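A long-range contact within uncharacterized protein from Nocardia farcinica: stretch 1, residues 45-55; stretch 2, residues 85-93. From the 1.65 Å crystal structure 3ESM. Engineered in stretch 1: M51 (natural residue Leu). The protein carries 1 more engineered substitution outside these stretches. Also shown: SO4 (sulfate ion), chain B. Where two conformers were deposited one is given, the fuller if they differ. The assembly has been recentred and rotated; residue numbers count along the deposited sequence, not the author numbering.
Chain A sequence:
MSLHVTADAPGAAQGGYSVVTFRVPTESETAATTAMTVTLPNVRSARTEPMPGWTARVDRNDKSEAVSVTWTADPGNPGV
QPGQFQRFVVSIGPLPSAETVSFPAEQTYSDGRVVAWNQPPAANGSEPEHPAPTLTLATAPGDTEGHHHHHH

Stretch 1 (45-55) SARTEPMPGWT
Stretch 2, residues 85-93: FQRFVVSIG

Two rules govern this contact: a short antiparallel ladder fixes one half, and a cluster of aromatic and aliphatic side chains fills the other. Residues 85-93 form one continuous strand, every residue extended. Residues 45-48 pair with its C-terminal end, the strand axes 4.5 Å apart at closest approach and their directions 159° apart. The register sets S45 opposite G93, A46 opposite I92, R47 opposite S91 and T48 opposite V90.

The hydrogen-bonded pairs are the wide ones. S45 N donates to G93 O at 2.9 Å and G93 N returns to S45 O at 3.1 Å; R47 N reaches S91 O at 2.9 Å, and S91 N reaches R47 O at 2.8 Å, almost linearly. S45 CA and G93 CA lie 5.3 Å apart, R47 CA and S91 CA 5.2 Å. The narrow pairs alternate with them: A46 CA to I92 CA, between the two wide pairs, is 4.3 Å, and T48 CA to V90 CA, past R47 and S91, is 4.4 Å. A46 CA also approaches S91 O at 3.2 Å, a CA-H...O contact.

Side chains alternate between the faces. A46, T48, V90 and I92 share one. A46 is a low bump beside two branched neighbours: its CB meets I92 CG2 at 3.8 Å and V90 CG2 at 4.4 Å. V90 and I92 both take chi1 p, and the I92 end, chi2 t, leads away from the partner strand. T48, also p, lays CG2 4.1 Å from V90 CG2. The opposite face carries S45 (t), S91 (t) and R47 (m, t, p). S45 and S91 are small and polar, R47 long and charged, all suited to a face that is at least partly exposed. A sulfate, probably from the crystallisation liquor, accepts from S45 OG to its O3 at 2.6 Å and from A46 N to its O2 at 2.7 Å.

Beyond T48 the first stretch leaves the ladder, and water 1 spans the gap, donating to E49 O at 2.8 Å and V89 O at 2.6 Å. E49 (p, t) starts sideways but brings OE2 to 3.6 Å from V89 CG1, while V89, buried and chi1 t, points toward the first stretch.

A type II turn, M51 to W54, then brings the chain back, closed by W54 N to M51 O at 2.9 Å. G53, at phi 87° and psi -1°, suits its corner because a CB there would jam against the carbonyl O of P52.

The turn presents its two large side chains to the second strand. M51, an engineered residue, is fully extended (t, t, t), and its CE fits among Q86, R87 and F88: 3.3 Å from Q86 NE2, 3.6 Å from R87 O and 3.4 Å from F88 CE1. Q86 (t, p) folds so that NE2 donates to R87 O at 2.9 Å. F88 (chi1 m, chi2 -89°) leaves its backbone away from the first stretch, yet its ring returns, edge first, to the face of W54 (m, chi2 76°). Their planes stand at 86°, with F88 CE1 3.7 Å from W54 CZ3. In all, 595 Å² is buried between the two stretches, both sides summed.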

# COMPACT_ATOMS: atom_id res chain seq x y z
N SER A 45 19.36 -4.44 -11.28
CA SER A 45 18.99 -3.18 -11.87
C SER A 45 17.47 -3.07 -11.90
O SER A 45 16.81 -4.05 -12.24
CB SER A 45 19.52 -3.08 -13.30
OG SER A 45 19.12 -1.84 -13.87
N ALA A 46 16.94 -1.90 -11.55
CA ALA A 46 15.50 -1.64 -11.65
C ALA A 46 15.28 -0.14 -11.72
O ALA A 46 15.68 0.59 -10.79
CB ALA A 46 14.78 -2.21 -10.44
N ARG A 47 14.70 0.32 -12.81
CA ARG A 47 14.51 1.75 -13.05
C ARG A 47 13.10 1.92 -13.53
O ARG A 47 12.67 1.22 -14.45
CB ARG A 47 15.44 2.24 -14.18
CG ARG A 47 16.92 2.25 -13.87
CD ARG A 47 17.81 2.16 -15.14
NE ARG A 47 17.38 3.02 -16.23
CZ ARG A 47 17.98 4.17 -16.56
NH1 ARG A 47 19.04 4.59 -15.87
NH2 ARG A 47 17.52 4.91 -17.57
N THR A 48 12.37 2.87 -12.95
CA THR A 48 11.05 3.20 -13.43
C THR A 48 11.11 4.32 -14.45
O THR A 48 12.13 5.01 -14.59
CB THR A 48 10.13 3.66 -12.28
OG1 THR A 48 10.74 4.76 -11.58
CG2 THR A 48 9.89 2.51 -11.30
N GLU A 49 10.03 4.51 -15.18
CA GLU A 49 10.03 5.66 -16.05
C GLU A 49 9.08 6.70 -15.52
O GLU A 49 8.11 6.38 -14.83
CB GLU A 49 9.73 5.29 -17.48
CG GLU A 49 8.45 4.58 -17.68
CD GLU A 49 8.32 4.10 -19.10
OE1 GLU A 49 7.23 4.31 -19.70
OE2 GLU A 49 9.31 3.52 -19.62
N PRO A 50 9.37 7.95 -15.85
CA PRO A 50 8.66 9.10 -15.30
C PRO A 50 7.19 8.93 -15.62
O PRO A 50 6.83 8.54 -16.73
CB PRO A 50 9.26 10.28 -16.06
CG PRO A 50 10.61 9.77 -16.50
CD PRO A 50 10.36 8.35 -16.86
N MET A 51 6.36 9.15 -14.61
CA MET A 51 4.92 8.97 -14.70
C MET A 51 4.31 10.22 -14.07
O MET A 51 4.22 10.28 -12.84
CB MET A 51 4.59 7.71 -13.87
CG MET A 51 3.19 7.15 -13.94
SD MET A 51 3.06 5.49 -13.14
CE MET A 51 1.32 5.25 -13.28
N PRO A 52 3.90 11.23 -14.87
CA PRO A 52 3.37 12.44 -14.27
C PRO A 52 2.26 12.13 -13.28
O PRO A 52 1.35 11.31 -13.58
CB PRO A 52 2.85 13.25 -15.47
CG PRO A 52 3.76 12.79 -16.58
CD PRO A 52 3.86 11.29 -16.35
N GLY A 53 2.33 12.76 -12.12
CA GLY A 53 1.31 12.59 -11.10
C GLY A 53 1.55 11.41 -10.18
O GLY A 53 0.75 11.18 -9.28
N TRP A 54 2.62 10.65 -10.40
CA TRP A 54 2.94 9.49 -9.53
C TRP A 54 4.38 9.57 -9.07
O TRP A 54 5.25 10.10 -9.82
CB TRP A 54 2.78 8.18 -10.30
CG TRP A 54 1.37 7.93 -10.76
CD1 TRP A 54 0.71 8.55 -11.82
CD2 TRP A 54 0.44 7.03 -10.17
NE1 TRP A 54 -0.58 8.05 -11.92
CE2 TRP A 54 -0.77 7.11 -10.94
CE3 TRP A 54 0.51 6.13 -9.13
CZ2 TRP A 54 -1.92 6.37 -10.61
CZ3 TRP A 54 -0.66 5.35 -8.82
CH2 TRP A 54 -1.84 5.48 -9.57
N THR A 55 4.66 9.09 -7.87
CA THR A 55 6.03 8.99 -7.40
C THR A 55 6.39 7.53 -7.28
O THR A 55 5.58 6.75 -6.83
CB THR A 55 6.20 9.71 -6.06
OG1 THR A 55 5.99 11.13 -6.30
CG2 THR A 55 7.61 9.48 -5.54
N PHE A 85 -7.84 1.27 -16.71
CA PHE A 85 -6.62 0.51 -16.50
C PHE A 85 -5.48 1.51 -16.44
O PHE A 85 -5.57 2.60 -16.99
CB PHE A 85 -6.39 -0.44 -17.69
CG PHE A 85 -7.42 -1.54 -17.79
CD1 PHE A 85 -7.09 -2.84 -17.44
CD2 PHE A 85 -8.71 -1.28 -18.24
CE1 PHE A 85 -8.03 -3.85 -17.52
CE2 PHE A 85 -9.65 -2.28 -18.32
CZ PHE A 85 -9.31 -3.57 -17.97
N GLN A 86 -4.38 1.14 -15.80
CA GLN A 86 -3.19 1.99 -15.84
C GLN A 86 -1.98 1.10 -16.01
O GLN A 86 -1.93 0.03 -15.40
CB GLN A 86 -3.06 2.76 -14.53
CG GLN A 86 -1.71 3.45 -14.37
CD GLN A 86 -1.61 4.64 -15.26
OE1 GLN A 86 -2.52 5.49 -15.28
NE2 GLN A 86 -0.52 4.74 -16.02
N ARG A 87 -1.01 1.54 -16.82
CA ARG A 87 0.27 0.84 -16.95
C ARG A 87 1.33 1.40 -16.00
O ARG A 87 1.44 2.62 -15.80
CB ARG A 87 0.79 0.92 -18.39
CG ARG A 87 -0.05 0.22 -19.43
CD ARG A 87 0.54 0.52 -20.82
NE ARG A 87 0.85 1.95 -20.94
CZ ARG A 87 2.09 2.46 -20.97
NH1 ARG A 87 3.16 1.67 -20.92
NH2 ARG A 87 2.26 3.78 -21.06
N PHE A 88 2.07 0.50 -15.38
CA PHE A 88 3.16 0.87 -14.48
C PHE A 88 4.36 0.14 -15.07
O PHE A 88 4.33 -1.10 -15.21
CB PHE A 88 2.85 0.34 -13.08
CG PHE A 88 1.67 1.00 -12.44
CD1 PHE A 88 1.83 2.15 -11.68
CD2 PHE A 88 0.40 0.45 -12.57
CE1 PHE A 88 0.74 2.76 -11.08
CE2 PHE A 88 -0.69 1.06 -11.97
CZ PHE A 88 -0.51 2.20 -11.23
N VAL A 89 5.43 0.88 -15.34
CA VAL A 89 6.52 0.31 -16.14
C VAL A 89 7.85 0.35 -15.40
O VAL A 89 8.25 1.37 -14.80
CB VAL A 89 6.70 1.09 -17.46
CG1 VAL A 89 7.89 0.54 -18.22
CG2 VAL A 89 5.42 1.05 -18.29
N VAL A 90 8.51 -0.80 -15.35
CA VAL A 90 9.80 -0.85 -14.69
C VAL A 90 10.78 -1.66 -15.55
O VAL A 90 10.42 -2.71 -16.06
CB VAL A 90 9.68 -1.42 -13.26
CG1 VAL A 90 9.17 -2.89 -13.27
CG2 VAL A 90 10.99 -1.26 -12.44
N SER A 91 11.99 -1.16 -15.70
CA SER A 91 13.01 -1.86 -16.47
C SER A 91 13.93 -2.58 -15.50
O SER A 91 14.54 -1.95 -14.65
CB SER A 91 13.83 -0.85 -17.27
OG SER A 91 14.95 -1.48 -17.86
N ILE A 92 14.02 -3.91 -15.64
CA ILE A 92 14.76 -4.68 -14.65
C ILE A 92 15.64 -5.72 -15.30
O ILE A 92 15.38 -6.18 -16.43
CB ILE A 92 13.80 -5.41 -13.69
CG1 ILE A 92 12.91 -6.40 -14.46
CG2 ILE A 92 12.96 -4.39 -12.93
CD1 ILE A 92 11.92 -7.25 -13.59
N GLY A 93 16.67 -6.11 -14.55
CA GLY A 93 17.49 -7.25 -14.95
C GLY A 93 18.64 -7.41 -14.00
O GLY A 93 18.94 -6.52 -13.19
S SO4 B . 20.08 0.58 -11.54
O1 SO4 B . 20.22 2.04 -11.49
O2 SO4 B . 18.71 0.17 -11.22
O3 SO4 B . 20.47 0.16 -12.88
O4 SO4 B . 20.92 -0.03 -10.50
O HOH W 1 7.58 3.76 -14.06